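Local atomic coordinates of putative CRISPR-associated endoribonuclease-like protein Cas6 (Pyrococcus furiosus, PDB entry 3UFC), a protein that binds CRISPR RNA and is a Cas6-family paralogue, probably acting in CRISPR-based defence against viruses and other mobile genetic elements. Residues 131-143 and 149-162. Sequence-based numbering, arbitrary orientation.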
# COMPACT_ATOMS: atom_id res chain seq x y z
N LEU A 131 1.00 3.28 6.15
CA LEU A 131 2.04 2.27 6.23
C LEU A 131 2.78 2.35 4.88
O LEU A 131 3.91 1.87 4.74
CB LEU A 131 1.45 0.88 6.46
CG LEU A 131 0.77 0.71 7.83
CD1 LEU A 131 0.27 -0.72 7.98
CD2 LEU A 131 1.77 1.05 8.95
N SER A 132 2.11 2.94 3.90
CA SER A 132 2.68 3.19 2.56
C SER A 132 2.00 4.49 2.11
O SER A 132 0.85 4.75 2.47
CB SER A 132 2.42 2.02 1.59
OG SER A 132 1.07 1.64 1.49
N PRO A 133 2.70 5.33 1.33
CA PRO A 133 2.17 6.61 0.85
C PRO A 133 0.85 6.58 0.09
O PRO A 133 0.62 5.71 -0.73
CB PRO A 133 3.31 7.16 -0.02
CG PRO A 133 4.54 6.47 0.50
CD PRO A 133 4.03 5.07 0.75
N ILE A 134 -0.00 7.56 0.37
CA ILE A 134 -1.28 7.66 -0.32
C ILE A 134 -1.09 8.49 -1.59
O ILE A 134 -0.56 9.61 -1.55
CB ILE A 134 -2.36 8.29 0.59
CG1 ILE A 134 -2.81 7.25 1.62
CG2 ILE A 134 -3.55 8.78 -0.23
CD1 ILE A 134 -3.80 7.79 2.65
N VAL A 135 -1.52 7.92 -2.71
CA VAL A 135 -1.40 8.56 -4.01
C VAL A 135 -2.76 8.99 -4.54
O VAL A 135 -3.69 8.18 -4.61
CB VAL A 135 -0.75 7.60 -5.04
CG1 VAL A 135 -0.64 8.28 -6.41
CG2 VAL A 135 0.64 7.17 -4.55
N VAL A 136 -2.88 10.26 -4.90
CA VAL A 136 -4.12 10.80 -5.45
C VAL A 136 -3.70 11.70 -6.60
O VAL A 136 -2.96 12.67 -6.41
CB VAL A 136 -4.90 11.64 -4.42
CG1 VAL A 136 -6.17 12.20 -5.06
CG2 VAL A 136 -5.25 10.78 -3.19
N ARG A 137 -4.17 11.39 -7.80
CA ARG A 137 -3.78 12.16 -8.97
C ARG A 137 -4.93 12.78 -9.76
O ARG A 137 -6.10 12.45 -9.57
CB ARG A 137 -2.96 11.28 -9.91
CG ARG A 137 -1.78 10.61 -9.23
CD ARG A 137 -1.78 9.12 -9.48
NE ARG A 137 -1.30 8.76 -10.81
CZ ARG A 137 -0.04 8.87 -11.21
NH1 ARG A 137 0.88 9.35 -10.40
NH2 ARG A 137 0.30 8.49 -12.44
N THR A 138 -4.56 13.70 -10.64
CA THR A 138 -5.50 14.38 -11.51
C THR A 138 -4.77 14.56 -12.84
O THR A 138 -3.59 14.25 -12.94
CB THR A 138 -5.92 15.75 -10.93
OG1 THR A 138 -6.91 16.34 -11.78
CG2 THR A 138 -4.73 16.68 -10.83
N VAL A 139 -5.48 15.05 -13.85
CA VAL A 139 -4.87 15.24 -15.16
C VAL A 139 -4.56 16.70 -15.46
O VAL A 139 -5.44 17.56 -15.36
CB VAL A 139 -5.78 14.69 -16.28
CG1 VAL A 139 -5.19 15.02 -17.65
CG2 VAL A 139 -5.93 13.18 -16.14
N LYS A 140 -3.31 16.98 -15.81
CA LYS A 140 -2.88 18.33 -16.15
C LYS A 140 -2.14 18.35 -17.49
O LYS A 140 -1.61 17.33 -17.94
CB LYS A 140 -1.97 18.91 -15.05
CG LYS A 140 -2.73 19.45 -13.84
CD LYS A 140 -1.78 20.13 -12.86
CE LYS A 140 -2.53 20.82 -11.73
NZ LYS A 140 -3.30 19.86 -10.88
N PHE A 141 -2.12 19.52 -18.12
CA PHE A 141 -1.48 19.70 -19.42
C PHE A 141 0.04 19.53 -19.44
O PHE A 141 0.75 19.97 -18.53
CB PHE A 141 -1.85 21.08 -19.98
CG PHE A 141 -1.67 22.21 -19.00
CD1 PHE A 141 -0.40 22.57 -18.55
CD2 PHE A 141 -2.77 22.91 -18.51
CE1 PHE A 141 -0.23 23.61 -17.65
CE2 PHE A 141 -2.61 23.95 -17.60
CZ PHE A 141 -1.34 24.30 -17.17
N GLU A 142 0.53 18.89 -20.50
CA GLU A 142 1.96 18.65 -20.70
C GLU A 142 2.26 18.35 -22.16
O GLU A 142 2.44 17.20 -22.54
CB GLU A 142 2.43 17.48 -19.83
CG GLU A 142 2.75 17.84 -18.39
CD GLU A 142 3.93 18.77 -18.26
OE1 GLU A 142 3.83 19.93 -18.73
OE2 GLU A 142 4.96 18.36 -17.69
N GLY A 143 2.30 19.40 -22.98
CA GLY A 143 2.59 19.22 -24.39
C GLY A 143 1.44 18.63 -25.18
O GLY A 143 0.30 19.08 -25.07
N TRP A 149 -0.82 14.24 -12.62
CA TRP A 149 -0.30 15.17 -11.64
C TRP A 149 -0.66 14.67 -10.24
O TRP A 149 -1.83 14.52 -9.90
CB TRP A 149 -0.89 16.56 -11.87
CG TRP A 149 -0.24 17.62 -11.05
CD1 TRP A 149 -0.63 18.06 -9.82
CD2 TRP A 149 0.98 18.31 -11.36
NE1 TRP A 149 0.26 18.99 -9.35
CE2 TRP A 149 1.26 19.16 -10.27
CE3 TRP A 149 1.85 18.30 -12.46
CZ2 TRP A 149 2.38 20.00 -10.24
CZ3 TRP A 149 2.97 19.12 -12.43
CH2 TRP A 149 3.23 19.96 -11.33
N ASP A 150 0.37 14.39 -9.44
CA ASP A 150 0.19 13.89 -8.08
C ASP A 150 -0.19 15.00 -7.12
O ASP A 150 0.47 16.04 -7.05
CB ASP A 150 1.48 13.19 -7.62
CG ASP A 150 1.82 11.99 -8.49
OD1 ASP A 150 2.98 11.52 -8.45
OD2 ASP A 150 0.92 11.52 -9.21
N LEU A 151 -1.26 14.77 -6.37
CA LEU A 151 -1.77 15.74 -5.42
C LEU A 151 -1.44 15.38 -3.97
O LEU A 151 -1.15 14.23 -3.66
CB LEU A 151 -3.29 15.86 -5.57
CG LEU A 151 -3.78 16.26 -6.97
CD1 LEU A 151 -5.29 16.07 -7.06
CD2 LEU A 151 -3.40 17.72 -7.25
N TYR A 152 -1.50 16.39 -3.11
CA TYR A 152 -1.24 16.25 -1.68
C TYR A 152 -2.45 16.80 -0.93
O TYR A 152 -3.24 17.56 -1.51
CB TYR A 152 0.00 17.05 -1.29
CG TYR A 152 1.23 16.71 -2.10
CD1 TYR A 152 1.94 15.54 -1.87
CD2 TYR A 152 1.68 17.56 -3.11
CE1 TYR A 152 3.08 15.22 -2.61
CE2 TYR A 152 2.81 17.26 -3.86
CZ TYR A 152 3.50 16.09 -3.60
OH TYR A 152 4.64 15.80 -4.32
N PRO A 153 -2.62 16.45 0.35
CA PRO A 153 -3.75 16.92 1.15
C PRO A 153 -3.98 18.43 1.16
O PRO A 153 -5.11 18.88 1.38
CB PRO A 153 -3.44 16.37 2.54
CG PRO A 153 -2.70 15.11 2.24
CD PRO A 153 -1.75 15.56 1.15
N HIS A 154 -2.94 19.22 0.92
CA HIS A 154 -3.11 20.68 0.92
C HIS A 154 -3.62 21.21 -0.42
O HIS A 154 -3.90 22.41 -0.54
CB HIS A 154 -1.81 21.40 1.31
CG HIS A 154 -0.65 21.10 0.42
ND1 HIS A 154 0.28 20.13 0.70
CD2 HIS A 154 -0.26 21.67 -0.75
CE1 HIS A 154 1.20 20.11 -0.24
NE2 HIS A 154 0.90 21.04 -1.14
N ASP A 155 -3.74 20.34 -1.41
CA ASP A 155 -4.24 20.73 -2.73
C ASP A 155 -5.76 20.79 -2.73
O ASP A 155 -6.43 19.89 -2.21
CB ASP A 155 -3.77 19.72 -3.79
CG ASP A 155 -2.31 19.89 -4.15
OD1 ASP A 155 -1.59 18.88 -4.25
OD2 ASP A 155 -1.88 21.05 -4.34
N GLU A 156 -6.32 21.84 -3.33
CA GLU A 156 -7.77 22.02 -3.39
C GLU A 156 -8.52 20.83 -3.98
O GLU A 156 -9.61 20.49 -3.53
CB GLU A 156 -8.12 23.27 -4.20
CG GLU A 156 -7.64 24.58 -3.61
CD GLU A 156 -8.20 25.77 -4.36
OE1 GLU A 156 -8.03 25.84 -5.59
OE2 GLU A 156 -8.82 26.64 -3.71
N LEU A 157 -7.93 20.20 -5.00
CA LEU A 157 -8.57 19.06 -5.65
C LEU A 157 -8.36 17.70 -4.96
O LEU A 157 -9.02 16.73 -5.31
CB LEU A 157 -8.08 18.94 -7.10
CG LEU A 157 -8.71 19.83 -8.17
CD1 LEU A 157 -8.61 21.29 -7.78
CD2 LEU A 157 -7.99 19.57 -9.49
N PHE A 158 -7.45 17.64 -3.99
CA PHE A 158 -7.15 16.39 -3.29
C PHE A 158 -8.39 15.61 -2.84
O PHE A 158 -8.62 14.48 -3.29
CB PHE A 158 -6.26 16.66 -2.08
CG PHE A 158 -5.79 15.40 -1.38
CD1 PHE A 158 -4.70 14.69 -1.85
CD2 PHE A 158 -6.46 14.92 -0.26
CE1 PHE A 158 -4.27 13.52 -1.22
CE2 PHE A 158 -6.05 13.75 0.38
CZ PHE A 158 -4.96 13.05 -0.10
N LEU A 159 -9.17 16.21 -1.95
CA LEU A 159 -10.35 15.54 -1.42
C LEU A 159 -11.32 15.04 -2.49
O LEU A 159 -11.71 13.88 -2.47
CB LEU A 159 -11.09 16.45 -0.43
CG LEU A 159 -12.33 15.82 0.20
CD1 LEU A 159 -11.95 14.52 0.89
CD2 LEU A 159 -12.97 16.79 1.19
N ASP A 160 -11.71 15.91 -3.42
CA ASP A 160 -12.63 15.48 -4.47
C ASP A 160 -12.04 14.37 -5.32
O ASP A 160 -12.75 13.45 -5.73
CB ASP A 160 -13.04 16.66 -5.35
CG ASP A 160 -14.03 17.58 -4.67
OD1 ASP A 160 -14.77 17.09 -3.78
OD2 ASP A 160 -14.09 18.77 -5.02
N ARG A 161 -10.74 14.46 -5.60
CA ARG A 161 -10.08 13.42 -6.38
C ARG A 161 -10.07 12.10 -5.58
O ARG A 161 -10.36 11.04 -6.12
CB ARG A 161 -8.65 13.84 -6.71
CG ARG A 161 -8.54 14.90 -7.79
CD ARG A 161 -8.43 14.26 -9.17
NE ARG A 161 -9.72 14.11 -9.83
CZ ARG A 161 -9.91 13.37 -10.91
NH1 ARG A 161 -8.90 12.69 -11.45
NH2 ARG A 161 -11.11 13.32 -11.48
N LEU A 162 -9.74 12.18 -4.29
CA LEU A 162 -9.70 10.98 -3.46
C LEU A 162 -11.10 10.36 -3.41
O LEU A 162 -11.25 9.15 -3.55
CB LEU A 162 -9.23 11.32 -2.04
CG LEU A 162 -9.19 10.14 -1.05
CD1 LEU A 162 -8.27 9.04 -1.57
CD2 LEU A 162 -8.72 10.62 0.32
O HOH W 1 -1.20 12.29 -1.60
O HOH W 2 -0.36 11.80 -4.85
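K140 lies over one face of the W149 indole, its CD 3.7 Å from the centroid of the five-membered ring and 21° off the normal, a CH-pi contact; L151 CD2 sits at the indole's edge, in plane. The F158 ring carries P153 CA over one face, while V136 CG2 approaches CE1 obliquely at 3.5 Å. W149 lies on the second strand of a beta hairpin, 136-142 and 145-151, and F158 on the helix that follows it, within the C-terminal Cas6 family region. The strands run antiparallel. T138 and W149 form a hydrogen-bonded pair, T138 N to W149 O at 2.9 Å and W149 N to T138 O at 2.8 Å, and L151 N donates to V136 O. On the face carrying R137 and D150 the two side chains run side by side and form a salt bridge whose exact geometry is doubtful; R137 NH2 is also hydrogen-bonded to H148 ND1, and D150 OD1 to R203 N. Toward the helix, V136 points CG1 anti to its backbone N (chi1 179°), against R161 CB, which leaves CG2 to meet L162 CD1 at 3.8 Å as well as the F158 ring. The helix segment crosses strand 136-142 at 97°, and V136 packs against F158, R161 and L162, all on the side of the helix turned to the strand. On the other side of the V136-L151 pair a water stands in for the direct bond: it accepts from V136 N and may donate to L151 O, where a second water lies between that oxygen and I134 O. R161, bent at chi2 and chi3, brings the edge of its guanidinium to R137 O, where NH1 makes a weak hydrogen bond of 3.4 Å.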